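Local coordinates for protein catalase (PDB 4B7H) that catalyses the breakdown of hydrogen peroxide to water and oxygen at a haem iron, and is here bound by the inhibitor nitric oxide, at residues Gln8-Gly13 against Gly75-Leu80; Asn34-Ala39 against Gly43-Asn48; Met344-Ile349 against Asp427-Pro432; Ile388-Gly393 against Tyr402-Gly407; Asn475-Met480 against Lys507-Gln512. All blocks are in the same frame, centred on the assembly; numbering follows the deposited sequence.

Contact 1: Gln8-Gly13 against Gly75-Leu80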
# COMPACT_ATOMS: atom_id res chain seq x y z
N GLN A 8 -1.70 29.64 11.19
CA GLN A 8 -0.93 28.65 11.93
C GLN A 8 -1.03 27.29 11.26
O GLN A 8 -0.01 26.65 10.97
CB GLN A 8 -1.45 28.56 13.38
CG GLN A 8 -2.98 28.45 13.50
CD GLN A 8 -3.47 28.40 14.94
OE1 GLN A 8 -4.41 29.10 15.31
NE2 GLN A 8 -2.84 27.57 15.76
N ILE A 9 -2.25 26.87 10.98
CA ILE A 9 -2.51 25.55 10.42
C ILE A 9 -1.97 25.45 8.99
O ILE A 9 -1.26 24.49 8.65
CB ILE A 9 -4.03 25.24 10.42
CG1 ILE A 9 -4.60 25.33 11.84
CG2 ILE A 9 -4.30 23.88 9.80
CD1 ILE A 9 -3.87 24.50 12.82
N VAL A 10 -2.30 26.42 8.15
CA VAL A 10 -1.96 26.31 6.73
C VAL A 10 -0.47 26.51 6.43
O VAL A 10 -0.01 26.16 5.34
CB VAL A 10 -2.82 27.21 5.81
CG1 VAL A 10 -4.30 26.88 5.97
CG2 VAL A 10 -2.56 28.68 6.08
N ASP A 11 0.28 27.06 7.38
CA ASP A 11 1.71 27.21 7.19
C ASP A 11 2.50 25.94 7.57
O ASP A 11 3.66 25.81 7.19
CB ASP A 11 2.24 28.42 7.95
CG ASP A 11 1.89 29.74 7.29
OD1 ASP A 11 1.39 29.74 6.14
OD2 ASP A 11 2.12 30.79 7.92
N ARG A 12 1.86 25.01 8.27
CA ARG A 12 2.54 23.76 8.68
C ARG A 12 3.01 22.96 7.48
O ARG A 12 2.22 22.66 6.58
CB ARG A 12 1.60 22.86 9.50
CG ARG A 12 1.12 23.37 10.84
CD ARG A 12 -0.06 22.50 11.27
NE ARG A 12 -0.53 22.76 12.62
CZ ARG A 12 -1.51 22.08 13.21
NH1 ARG A 12 -2.13 21.11 12.55
NH2 ARG A 12 -1.87 22.37 14.45
N GLY A 13 4.29 22.60 7.46
CA GLY A 13 4.83 21.72 6.43
C GLY A 13 5.32 22.41 5.17
O GLY A 13 5.87 21.75 4.28
N GLY A 75 -11.58 23.30 -1.32
CA GLY A 75 -11.84 23.86 -0.01
C GLY A 75 -11.07 25.10 0.34
O GLY A 75 -10.44 25.73 -0.51
N ALA A 76 -11.12 25.44 1.62
CA ALA A 76 -10.56 26.69 2.11
C ALA A 76 -10.47 26.63 3.62
O ALA A 76 -10.87 25.65 4.24
CB ALA A 76 -11.42 27.86 1.68
N PHE A 77 -9.94 27.70 4.20
CA PHE A 77 -9.76 27.78 5.63
C PHE A 77 -10.34 29.09 6.11
O PHE A 77 -10.58 30.00 5.32
CB PHE A 77 -8.27 27.65 5.99
CG PHE A 77 -7.69 26.31 5.63
CD1 PHE A 77 -7.28 26.05 4.33
CD2 PHE A 77 -7.59 25.31 6.59
CE1 PHE A 77 -6.76 24.80 4.00
CE2 PHE A 77 -7.07 24.07 6.27
CZ PHE A 77 -6.66 23.81 4.96
N GLY A 78 -10.59 29.19 7.41
CA GLY A 78 -11.27 30.36 7.93
C GLY A 78 -11.45 30.33 9.43
O GLY A 78 -10.62 29.80 10.16
N GLU A 79 -12.55 30.93 9.89
CA GLU A 79 -12.76 31.21 11.31
C GLU A 79 -14.21 31.03 11.69
O GLU A 79 -15.12 31.49 10.97
CB GLU A 79 -12.34 32.65 11.63
CG GLU A 79 -10.92 33.00 11.20
CD GLU A 79 -10.60 34.48 11.29
OE1 GLU A 79 -11.43 35.26 11.80
OE2 GLU A 79 -9.49 34.86 10.85
N LEU A 80 -14.44 30.38 12.84
CA LEU A 80 -15.75 30.32 13.47
C LEU A 80 -15.81 31.36 14.59
O LEU A 80 -14.94 31.38 15.46
CB LEU A 80 -15.99 28.93 14.06
CG LEU A 80 -17.23 28.75 14.94
CD1 LEU A 80 -18.50 28.88 14.12
CD2 LEU A 80 -17.17 27.41 15.67
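V10 sets its CG1 methyl on one face of the F77 ring, and these two residues account for most of the surface the segments bury. The evidence is geometric: V10 CG1 stands 3.5 Å from the centroid of the F77 ring and only 13° off the ring normal, a CH-pi contact in which all six ring carbons lie within 4.0 Å of that methyl. With V10 CG1 anti to the carbonyl carbon (chi1 -58°), the methyl reaches the ring across backbones whose V10 and F77 CA atoms are 8.0 Å apart. F77 belongs to strand 73-82, paired antiparallel with strands 100-108 and 305-314 in the sheet that forms the catalase beta-barrel, so the short N-terminal helix 7-11 is laid against the barrel. I9 adds a looser apolar touch, its CG2 coming obliquely to within 4.5 Å of F77 CE2. Y131 of strand 125-132 packs on both I9 and F77, while V10 also leans on R314 and R317.

Contact 2: Asn34-Ala39 against Gly43-Asn48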
# COMPACT_ATOMS: atom_id res chain seq x y z
N ASN A 34 17.02 18.55 -17.98
CA ASN A 34 16.73 18.54 -19.41
C ASN A 34 17.27 17.35 -20.20
O ASN A 34 16.64 16.92 -21.17
CB ASN A 34 17.28 19.83 -20.06
CG ASN A 34 16.56 21.08 -19.57
OD1 ASN A 34 15.42 21.02 -19.08
ND2 ASN A 34 17.22 22.23 -19.70
N ILE A 35 18.44 16.85 -19.82
CA ILE A 35 19.12 15.83 -20.62
C ILE A 35 19.54 14.68 -19.73
O ILE A 35 20.11 14.91 -18.66
CB ILE A 35 20.39 16.41 -21.31
CG1 ILE A 35 20.01 17.63 -22.16
CG2 ILE A 35 21.12 15.33 -22.12
CD1 ILE A 35 21.19 18.27 -22.89
N SER A 36 19.24 13.46 -20.16
CA SER A 36 19.62 12.26 -19.42
C SER A 36 20.95 11.69 -19.91
O SER A 36 21.38 11.98 -21.04
CB SER A 36 18.50 11.20 -19.48
OG SER A 36 18.15 10.87 -20.81
N ALA A 37 21.60 10.90 -19.06
CA ALA A 37 22.96 10.43 -19.33
C ALA A 37 22.98 9.16 -20.17
O ALA A 37 22.24 8.21 -19.91
CB ALA A 37 23.71 10.22 -18.02
N THR A 38 23.84 9.15 -21.19
CA THR A 38 23.93 8.02 -22.11
C THR A 38 25.38 7.58 -22.28
O THR A 38 26.31 8.35 -21.99
CB THR A 38 23.31 8.37 -23.49
OG1 THR A 38 23.95 9.55 -24.01
CG2 THR A 38 21.80 8.62 -23.37
N ALA A 39 25.58 6.34 -22.72
CA ALA A 39 26.92 5.82 -22.98
C ALA A 39 27.29 6.18 -24.41
O ALA A 39 27.12 5.37 -25.33
CB ALA A 39 26.95 4.32 -22.76
N GLY A 43 24.48 6.38 -27.74
CA GLY A 43 24.45 5.12 -27.01
C GLY A 43 23.22 4.96 -26.13
O GLY A 43 22.37 5.85 -26.06
N PRO A 44 23.12 3.81 -25.45
CA PRO A 44 21.98 3.55 -24.59
C PRO A 44 21.98 4.44 -23.35
O PRO A 44 23.04 4.88 -22.86
CB PRO A 44 22.18 2.09 -24.16
CG PRO A 44 23.67 1.90 -24.24
CD PRO A 44 24.09 2.70 -25.44
N ASN A 45 20.78 4.71 -22.84
CA ASN A 45 20.65 5.33 -21.54
C ASN A 45 21.28 4.45 -20.47
O ASN A 45 21.08 3.23 -20.45
CB ASN A 45 19.18 5.60 -21.22
CG ASN A 45 18.72 6.93 -21.74
OD1 ASN A 45 18.66 7.92 -21.00
ND2 ASN A 45 18.43 6.99 -23.03
N VAL A 46 22.05 5.07 -19.57
CA VAL A 46 22.65 4.33 -18.47
C VAL A 46 21.65 4.13 -17.33
O VAL A 46 20.76 4.95 -17.11
CB VAL A 46 23.96 4.99 -17.95
CG1 VAL A 46 24.96 5.11 -19.08
CG2 VAL A 46 23.70 6.36 -17.32
N LEU A 47 21.81 3.03 -16.60
CA LEU A 47 20.98 2.76 -15.43
C LEU A 47 21.18 3.83 -14.36
O LEU A 47 20.21 4.26 -13.72
CB LEU A 47 21.30 1.37 -14.88
CG LEU A 47 20.57 0.91 -13.61
CD1 LEU A 47 19.06 0.94 -13.81
CD2 LEU A 47 21.05 -0.47 -13.22
N ASN A 48 22.42 4.27 -14.18
CA ASN A 48 22.76 5.11 -13.04
C ASN A 48 22.67 6.62 -13.26
O ASN A 48 23.48 7.38 -12.74
CB ASN A 48 24.13 4.75 -12.47
CG ASN A 48 24.19 3.33 -11.94
OD1 ASN A 48 23.16 2.71 -11.60
ND2 ASN A 48 25.39 2.80 -11.87
O HOH W 1 19.94 7.49 -18.39
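T38 and N45 face each other in a single beta bridge, their CA atoms 4.3 Å apart, with the bonding pattern of an antiparallel, non-hydrogen-bonded pair. V46 N donates to A37 O at 3.2 Å, with 170° at the hydrogen, and A39 N donates to P44 O at 2.9 Å, with 166°. Segments 36-39 and 43-46 run 115° apart end to end, consistent with a single bridge and no ladder between them. Just beyond the pair, G43 brings its CA hydrogen to A39 O, a CA-H...O contact. V46 turns its side chain to 36-39: its CG2 methyl lies 3.9 Å from A37 CB, and its CG1 approaches A39 CB. T38 CG2 rests 3.8 Å from N45 ND2 as the two side chains cross obliquely. S36 OG lies 3.0 Å from N45 OD1, and a water sits 2.8 Å from A37 O and 2.9 Å from N45 OD1.

The second shell is largely intersubunit. T38 also joins an antiparallel ladder with a strand of the third subunit, where D151 OD1 bonds S36 OG and Q346 OE1 holds N45 N. A39 and P44 meet A39 and V46 of the fourth subunit. This is consistent with the long N-terminal arm by which catalase subunits interlock. Within the chain, D49 OD2 holds A37 N, and T38 OG1, placed between the backbone N and carbonyl carbon, is hydrogen-bonded to G40 O.

Contact 3: Met344-Ile349 against Asp427-Pro432; sequences MLQARI and DIYVNP. With HEM (protoporphyrin IX containing Fe), chain E.
Q346 and Y429 make the contact through their side chains, for the backbones stay well apart: the nearest CA atoms, Q346 CA on helix 343-359 and I428 CA in an irregular loop, are 10.4 Å from each other. The link is one hydrogen bond: Q346 NE2 donates to Y429 OH over 3.0 Å, bent to 145° at the hydrogen. Y429 OH lies in the amide plane of Q346, while the amide and ring planes are turned 65° apart. An extended chain beyond CG carries the Q346 amide away from the helix. That amide is used at both ends, because Q346 NE2 also bonds S340 O and Q346 OE1 accepts from N45 N of the third subunit, which fixes its rotation.

The inner side of the same helix faces the haem. R348 lays its guanidinium over a pyrrole, with NE 3.3 Å from haem C1C and NH2 3.3 Å from haem C4C, and its NE is hydrogen-bonded to Y352 OH. Y352 lies one turn further on and probably coordinates the iron, as in related catalases. M344 CE comes within 3.5 Å of haem CAB, and A347 CB within 3.9 Å of haem CBB.

L345 packs on F214 of strand 214-217, while the 427-432 loop lies along the same sheet, Y429 on Q215 of that strand and V430 on P223 of strand 223-232.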
# COMPACT_ATOMS: atom_id res chain seq x y z
N MET A 344 -27.55 5.61 10.14
CA MET A 344 -26.64 6.13 9.11
C MET A 344 -25.44 6.77 9.79
O MET A 344 -24.29 6.47 9.47
CB MET A 344 -27.36 7.13 8.21
CG MET A 344 -28.44 6.49 7.33
SD MET A 344 -27.78 5.66 5.88
CE MET A 344 -27.44 7.10 4.88
N LEU A 345 -25.71 7.65 10.76
CA LEU A 345 -24.65 8.29 11.52
C LEU A 345 -23.74 7.26 12.17
O LEU A 345 -22.51 7.37 12.10
CB LEU A 345 -25.24 9.23 12.57
CG LEU A 345 -24.23 9.87 13.53
CD1 LEU A 345 -23.16 10.67 12.77
CD2 LEU A 345 -24.99 10.73 14.55
N GLN A 346 -24.32 6.23 12.78
CA GLN A 346 -23.51 5.25 13.49
C GLN A 346 -22.58 4.47 12.54
O GLN A 346 -21.44 4.18 12.89
CB GLN A 346 -24.39 4.34 14.36
CG GLN A 346 -25.13 5.16 15.41
CD GLN A 346 -25.42 4.42 16.70
OE1 GLN A 346 -25.04 3.26 16.88
NE2 GLN A 346 -26.10 5.10 17.62
N ALA A 347 -23.06 4.16 11.34
CA ALA A 347 -22.19 3.56 10.33
C ALA A 347 -21.08 4.52 9.90
O ALA A 347 -19.92 4.11 9.75
CB ALA A 347 -23.01 3.09 9.13
N ARG A 348 -21.41 5.79 9.70
CA ARG A 348 -20.42 6.80 9.33
C ARG A 348 -19.30 6.91 10.36
O ARG A 348 -18.14 7.10 10.00
CB ARG A 348 -21.07 8.16 9.15
CG ARG A 348 -22.04 8.23 7.99
CD ARG A 348 -22.64 9.62 7.89
NE ARG A 348 -21.67 10.58 7.38
CZ ARG A 348 -21.63 11.87 7.69
NH1 ARG A 348 -22.51 12.38 8.55
NH2 ARG A 348 -20.70 12.66 7.17
N ILE A 349 -19.63 6.78 11.64
CA ILE A 349 -18.62 6.93 12.69
C ILE A 349 -17.51 5.89 12.52
O ILE A 349 -16.34 6.14 12.85
CB ILE A 349 -19.27 6.89 14.09
CG1 ILE A 349 -20.27 8.05 14.26
CG2 ILE A 349 -18.22 6.93 15.20
CD1 ILE A 349 -19.66 9.44 14.12
N ASP A 427 -20.36 10.47 26.68
CA ASP A 427 -19.47 10.99 25.65
C ASP A 427 -19.76 10.39 24.27
O ASP A 427 -19.36 10.96 23.26
CB ASP A 427 -18.04 10.67 26.03
CG ASP A 427 -17.83 9.20 26.23
OD1 ASP A 427 -18.29 8.68 27.27
OD2 ASP A 427 -17.25 8.55 25.34
N ILE A 428 -20.42 9.24 24.24
CA ILE A 428 -20.92 8.70 22.98
C ILE A 428 -22.27 9.37 22.72
O ILE A 428 -22.40 10.16 21.79
CB ILE A 428 -20.99 7.15 23.02
CG1 ILE A 428 -19.63 6.59 23.46
CG2 ILE A 428 -21.36 6.60 21.65
CD1 ILE A 428 -19.61 5.08 23.59
N TYR A 429 -23.25 9.06 23.57
CA TYR A 429 -24.46 9.88 23.73
C TYR A 429 -25.25 9.37 24.92
O TYR A 429 -25.13 8.21 25.31
CB TYR A 429 -25.36 9.93 22.47
CG TYR A 429 -25.86 8.60 21.95
CD1 TYR A 429 -25.04 7.78 21.19
CD2 TYR A 429 -27.17 8.19 22.18
CE1 TYR A 429 -25.49 6.58 20.68
CE2 TYR A 429 -27.64 6.97 21.67
CZ TYR A 429 -26.79 6.17 20.93
OH TYR A 429 -27.23 4.96 20.42
N VAL A 430 -26.04 10.26 25.52
CA VAL A 430 -27.01 9.81 26.51
C VAL A 430 -28.14 9.16 25.72
O VAL A 430 -28.85 9.83 24.97
CB VAL A 430 -27.58 10.97 27.35
CG1 VAL A 430 -28.56 10.44 28.39
CG2 VAL A 430 -26.45 11.73 28.03
N ASN A 431 -28.28 7.85 25.85
CA ASN A 431 -29.22 7.13 25.00
C ASN A 431 -30.66 7.27 25.46
O ASN A 431 -30.93 7.40 26.66
CB ASN A 431 -28.84 5.65 24.88
CG ASN A 431 -28.78 4.96 26.23
OD1 ASN A 431 -27.71 4.86 26.84
ND2 ASN A 431 -29.93 4.47 26.70
N PRO A 432 -31.59 7.24 24.50
CA PRO A 432 -33.01 7.10 24.84
C PRO A 432 -33.33 5.62 25.06
O PRO A 432 -32.42 4.79 25.07
CB PRO A 432 -33.70 7.63 23.59
CG PRO A 432 -32.79 7.19 22.48
CD PRO A 432 -31.38 7.33 23.05
CHA HEM E . -17.34 11.21 2.14
CHB HEM E . -19.13 7.17 4.13
CHC HEM E . -23.48 9.29 4.37
CHD HEM E . -21.27 13.54 3.86
C1A HEM E . -17.45 9.93 2.63
C2A HEM E . -16.37 8.97 2.75
C3A HEM E . -16.87 7.87 3.31
C4A HEM E . -18.28 8.09 3.56
CMA HEM E . -16.15 6.56 3.67
CAA HEM E . -14.91 9.23 2.30
CBA HEM E . -14.14 9.88 3.45
CGA HEM E . -12.67 9.99 3.17
O1A HEM E . -12.08 11.02 3.58
O2A HEM E . -12.06 9.07 2.57
C1B HEM E . -20.48 7.37 4.35
C2B HEM E . -21.42 6.38 4.84
C3B HEM E . -22.63 6.98 4.88
C4B HEM E . -22.47 8.34 4.44
CMB HEM E . -21.03 4.94 5.21
CAB HEM E . -23.99 6.42 5.35
CBB HEM E . -24.09 5.45 6.25
C1C HEM E . -23.24 10.65 4.43
C2C HEM E . -24.11 11.69 4.96
C3C HEM E . -23.48 12.87 4.81
C4C HEM E . -22.19 12.60 4.20
CMC HEM E . -25.52 11.44 5.56
CAC HEM E . -23.91 14.29 5.24
CBC HEM E . -24.72 14.52 6.28
C1D HEM E . -20.06 13.30 3.28
C2D HEM E . -19.18 14.33 2.84
C3D HEM E . -17.96 13.63 2.31
C4D HEM E . -18.20 12.22 2.48
CMD HEM E . -19.43 15.84 2.89
CAD HEM E . -16.73 14.32 1.75
CBD HEM E . -15.90 14.84 2.91
CGD HEM E . -14.76 15.59 2.29
O1D HEM E . -13.58 15.16 2.44
O2D HEM E . -15.02 16.62 1.62
NA HEM E . -18.61 9.37 3.15
NB HEM E . -21.14 8.55 4.11
NC HEM E . -22.07 11.25 3.98
ND HEM E . -19.46 12.06 3.05
FE HEM E . -20.34 10.31 3.52

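Contact 4: Ile388-Gly393 against Tyr402-Gly407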
# COMPACT_ATOMS: atom_id res chain seq x y z
N ILE A 388 5.85 11.52 13.38
CA ILE A 388 5.82 12.02 14.75
C ILE A 388 5.91 10.86 15.73
O ILE A 388 5.24 9.84 15.55
CB ILE A 388 4.53 12.83 15.01
CG1 ILE A 388 4.47 14.04 14.06
CG2 ILE A 388 4.47 13.27 16.46
CD1 ILE A 388 3.15 14.75 14.08
N PHE A 389 6.75 10.99 16.75
CA PHE A 389 6.90 9.93 17.75
C PHE A 389 6.98 10.50 19.16
O PHE A 389 7.33 11.67 19.34
CB PHE A 389 8.11 9.03 17.45
CG PHE A 389 9.42 9.78 17.31
CD1 PHE A 389 10.22 10.03 18.42
CD2 PHE A 389 9.84 10.22 16.06
CE1 PHE A 389 11.43 10.70 18.28
CE2 PHE A 389 11.03 10.90 15.92
CZ PHE A 389 11.83 11.15 17.02
N ASP A 390 6.64 9.68 20.15
CA ASP A 390 6.64 10.15 21.53
C ASP A 390 8.03 10.46 22.08
O ASP A 390 9.05 9.97 21.57
CB ASP A 390 5.95 9.13 22.45
CG ASP A 390 4.45 9.28 22.46
OD1 ASP A 390 3.93 10.31 21.98
OD2 ASP A 390 3.78 8.36 22.96
N ALA A 391 8.05 11.27 23.13
CA ALA A 391 9.28 11.56 23.86
C ALA A 391 10.03 10.29 24.19
O ALA A 391 9.43 9.26 24.52
CB ALA A 391 8.96 12.32 25.14
N GLU A 392 11.35 10.36 24.07
CA GLU A 392 12.23 9.20 24.23
C GLU A 392 11.94 8.38 25.48
O GLU A 392 11.93 8.91 26.59
CB GLU A 392 13.69 9.66 24.26
CG GLU A 392 14.69 8.54 24.50
CD GLU A 392 16.11 9.04 24.56
OE1 GLU A 392 16.32 10.27 24.57
OE2 GLU A 392 17.04 8.20 24.59
N GLY A 393 11.68 7.10 25.27
CA GLY A 393 11.52 6.16 26.37
C GLY A 393 10.18 6.16 27.08
O GLY A 393 9.99 5.43 28.05
N TYR A 402 4.60 4.89 35.22
CA TYR A 402 5.09 6.22 34.87
C TYR A 402 3.96 7.25 34.89
O TYR A 402 2.97 7.06 35.59
CB TYR A 402 5.82 6.17 33.51
CG TYR A 402 6.80 5.03 33.42
CD1 TYR A 402 8.09 5.15 33.94
CD2 TYR A 402 6.45 3.83 32.82
CE1 TYR A 402 8.99 4.09 33.87
CE2 TYR A 402 7.34 2.77 32.73
CZ TYR A 402 8.61 2.91 33.25
OH TYR A 402 9.48 1.85 33.16
N ASP A 403 4.10 8.34 34.12
CA ASP A 403 3.19 9.47 34.27
C ASP A 403 2.38 9.81 33.02
O ASP A 403 1.56 10.72 33.05
CB ASP A 403 3.96 10.72 34.71
CG ASP A 403 4.75 10.50 35.98
OD1 ASP A 403 4.20 9.89 36.92
OD2 ASP A 403 5.92 10.92 36.03
N LYS A 404 2.62 9.08 31.93
CA LYS A 404 1.97 9.40 30.65
C LYS A 404 0.43 9.40 30.76
O LYS A 404 -0.24 10.25 30.15
CB LYS A 404 2.46 8.45 29.56
CG LYS A 404 1.84 8.66 28.20
CD LYS A 404 2.55 7.79 27.16
CE LYS A 404 1.81 7.73 25.82
NZ LYS A 404 1.88 9.00 25.05
N GLY A 405 -0.11 8.47 31.53
CA GLY A 405 -1.52 8.51 31.89
C GLY A 405 -2.43 7.53 31.17
O GLY A 405 -1.99 6.72 30.36
N ALA A 406 -3.72 7.61 31.48
CA ALA A 406 -4.72 6.77 30.85
C ALA A 406 -5.98 7.61 30.63
O ALA A 406 -5.90 8.83 30.53
CB ALA A 406 -4.99 5.54 31.69
N GLY A 407 -7.15 6.99 30.54
CA GLY A 407 -8.36 7.74 30.27
C GLY A 407 -8.84 8.53 31.47
O GLY A 407 -8.44 8.23 32.60
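K404 reaches D390 with a chain that is extended through chi3 (CG anti to the backbone N, chi1 179°) and then bends at its last torsion, chi4 72°, which turns the ammonium group onto the carboxylate. D390 has CG anti to its carbonyl carbon, which points the carboxylate toward K404, and the two side chains cross at about a right angle. The result is a salt bridge and hydrogen bond of 2.9 Å from K404 NZ to D390 OD2. It is one-sided, since D390 OD1 stays 3.9 Å from K404 NZ. The nitrogen also meets D390 OD2 from above the carboxylate plane, 45° out of it, and K404 CE follows at 3.5 Å from D390 OD2.

Further partners hold both charges. K404 NZ is also hydrogen-bonded to N377 OD1 and T378 O, so three bonds grip it, and K404 makes a cation-pi contact with Y379. D390 OD1 forms a salt bridge to R15 NH1 of the second subunit, so the two carboxylate oxygens are divided between a lysine of the chain itself and an arginine of its neighbour. Such a pairing would be expected to keep the carboxylate ionised.

Neither segment is helix or strand. Both belong to the long irregular connection between helix 343-359 and strand 423-424, consistent with the wrapping loop of catalases, which lies against other subunits of the tetramer.

Contact 5: Asn475-Met480 against Lys507-Gln512; sequences NISNAM and KELYLQ
S477 and M480, at the C-terminal end of helix 466-479 and just beyond it, pack against L509 and Y510 of helix 500-514 in the C-terminal helical region of the catalase, where M480 and Y510 make a Met-aromatic pair. Helix 466-479, which carries S477, also supplies E468 to the NADPH pocket. The approach is close at one point: the CA atoms of S477 and Y510 are 4.6 Å apart, which the small serine permits, with S477 CB 3.5 Å from Y510 N.

M480 crosses Y510 at about a right angle and covers one face of its ring. The terminal methyl lies over the ring: M480 CE stands 3.8 Å from the centroid of the Y510 ring, 18° off the normal, in a CH-pi contact shifted toward the rim. The sulfur is more oblique, with M480 SD 4.8 Å from the same centroid. The edge of that ring meets S477 O near its plane. The Y510 hydroxyl, beyond the contact, is held by E488 OE2, which helps fix the ring.

S477 OG, set between its backbone N and carbonyl carbon, is 3.3 Å from L509 CB, and is hydrogen-bonded to K513 NZ, with A473 O and D474 O both in reach of its one proton. On the same ring face as its CE, M480 CB lies 3.6 Å from Y510 CD1.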
# COMPACT_ATOMS: atom_id res chain seq x y z
N ASN A 475 -37.12 18.61 -14.48
CA ASN A 475 -35.82 18.03 -14.13
C ASN A 475 -35.91 16.52 -13.99
O ASN A 475 -35.05 15.79 -14.47
CB ASN A 475 -35.29 18.63 -12.83
CG ASN A 475 -34.98 20.11 -12.94
OD1 ASN A 475 -34.81 20.65 -14.04
ND2 ASN A 475 -34.91 20.77 -11.80
N ILE A 476 -36.95 16.05 -13.30
CA ILE A 476 -37.14 14.62 -13.11
C ILE A 476 -37.27 13.92 -14.46
O ILE A 476 -36.60 12.91 -14.71
CB ILE A 476 -38.40 14.33 -12.27
CG1 ILE A 476 -38.21 14.80 -10.82
CG2 ILE A 476 -38.74 12.85 -12.33
CD1 ILE A 476 -39.53 14.95 -10.04
N SER A 477 -38.11 14.46 -15.34
CA SER A 477 -38.35 13.82 -16.63
C SER A 477 -37.08 13.81 -17.50
O SER A 477 -36.88 12.88 -18.28
CB SER A 477 -39.56 14.42 -17.36
OG SER A 477 -39.45 15.82 -17.52
N ASN A 478 -36.22 14.83 -17.36
CA ASN A 478 -34.91 14.81 -18.01
C ASN A 478 -34.04 13.69 -17.47
O ASN A 478 -33.41 12.96 -18.24
CB ASN A 478 -34.19 16.15 -17.83
CG ASN A 478 -34.73 17.24 -18.74
OD1 ASN A 478 -35.43 16.97 -19.71
ND2 ASN A 478 -34.38 18.49 -18.44
N ALA A 479 -34.01 13.55 -16.15
CA ALA A 479 -33.18 12.54 -15.50
C ALA A 479 -33.67 11.12 -15.78
O ALA A 479 -32.92 10.16 -15.63
CB ALA A 479 -33.12 12.80 -14.00
N MET A 480 -34.94 10.98 -16.18
CA MET A 480 -35.49 9.67 -16.52
C MET A 480 -35.10 9.18 -17.90
O MET A 480 -35.26 7.99 -18.20
CB MET A 480 -37.02 9.71 -16.43
CG MET A 480 -37.56 9.84 -15.02
SD MET A 480 -39.31 10.25 -15.02
CE MET A 480 -40.05 8.80 -15.79
N LYS A 507 -44.95 12.30 -15.67
CA LYS A 507 -45.23 11.36 -16.75
C LYS A 507 -45.53 12.09 -18.07
O LYS A 507 -45.05 11.69 -19.13
CB LYS A 507 -46.37 10.41 -16.39
CG LYS A 507 -46.68 9.38 -17.47
CD LYS A 507 -47.68 8.33 -17.00
CE LYS A 507 -47.95 7.31 -18.10
NZ LYS A 507 -48.85 6.20 -17.66
N GLU A 508 -46.31 13.17 -17.98
CA GLU A 508 -46.60 14.01 -19.14
C GLU A 508 -45.32 14.48 -19.84
O GLU A 508 -45.16 14.34 -21.05
CB GLU A 508 -47.34 15.26 -18.70
CG GLU A 508 -48.83 15.14 -18.61
CD GLU A 508 -49.49 16.49 -18.77
OE1 GLU A 508 -49.07 17.43 -18.07
OE2 GLU A 508 -50.40 16.61 -19.62
N LEU A 509 -44.43 15.08 -19.06
CA LEU A 509 -43.21 15.64 -19.62
C LEU A 509 -42.29 14.55 -20.12
O LEU A 509 -41.67 14.69 -21.18
CB LEU A 509 -42.52 16.53 -18.59
CG LEU A 509 -43.23 17.86 -18.31
CD1 LEU A 509 -42.60 18.60 -17.14
CD2 LEU A 509 -43.24 18.72 -19.57
N TYR A 510 -42.20 13.46 -19.37
CA TYR A 510 -41.36 12.34 -19.79
C TYR A 510 -41.78 11.80 -21.16
O TYR A 510 -40.94 11.58 -22.04
CB TYR A 510 -41.41 11.22 -18.75
CG TYR A 510 -40.68 9.97 -19.19
CD1 TYR A 510 -39.29 9.95 -19.25
CD2 TYR A 510 -41.37 8.82 -19.54
CE1 TYR A 510 -38.60 8.82 -19.66
CE2 TYR A 510 -40.69 7.67 -19.94
CZ TYR A 510 -39.30 7.69 -20.00
OH TYR A 510 -38.60 6.56 -20.40
N LEU A 511 -43.08 11.60 -21.34
CA LEU A 511 -43.57 11.06 -22.61
C LEU A 511 -43.42 12.05 -23.77
O LEU A 511 -43.23 11.64 -24.91
CB LEU A 511 -45.02 10.59 -22.47
CG LEU A 511 -45.17 9.36 -21.57
CD1 LEU A 511 -46.63 9.02 -21.39
CD2 LEU A 511 -44.40 8.18 -22.13
N GLN A 512 -43.50 13.34 -23.47
CA GLN A 512 -43.28 14.37 -24.49
C GLN A 512 -41.86 14.27 -25.04
O GLN A 512 -41.62 14.44 -26.24
CB GLN A 512 -43.47 15.77 -23.91
CG GLN A 512 -44.91 16.23 -23.76
CD GLN A 512 -45.01 17.61 -23.14
OE1 GLN A 512 -44.04 18.38 -23.13
NE2 GLN A 512 -46.19 17.94 -22.62

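Overall arrangement
The five contacts are spread through one subunit and none touches another. Along the chain, contact 2 falls between the two segments of contact 1, contact 4 between those of contact 3, and contact 5 comes last. Contact 1 joins the N-terminal helix to the barrel strand 73-82; contact 3 sets the haem-lining helix 343-359 beside a later loop, with centres about 29 Å apart. Contact 4 lies about 28 Å from contact 1 between centres. Contact 2 stands out on the N-terminal arm, about 60 Å from contact 3 between centres. Contacts 1 to 4 all touch the second subunit, whereas contact 5, in the C-terminal helices and about 63 Å from contact 4 between centres, meets no other chain.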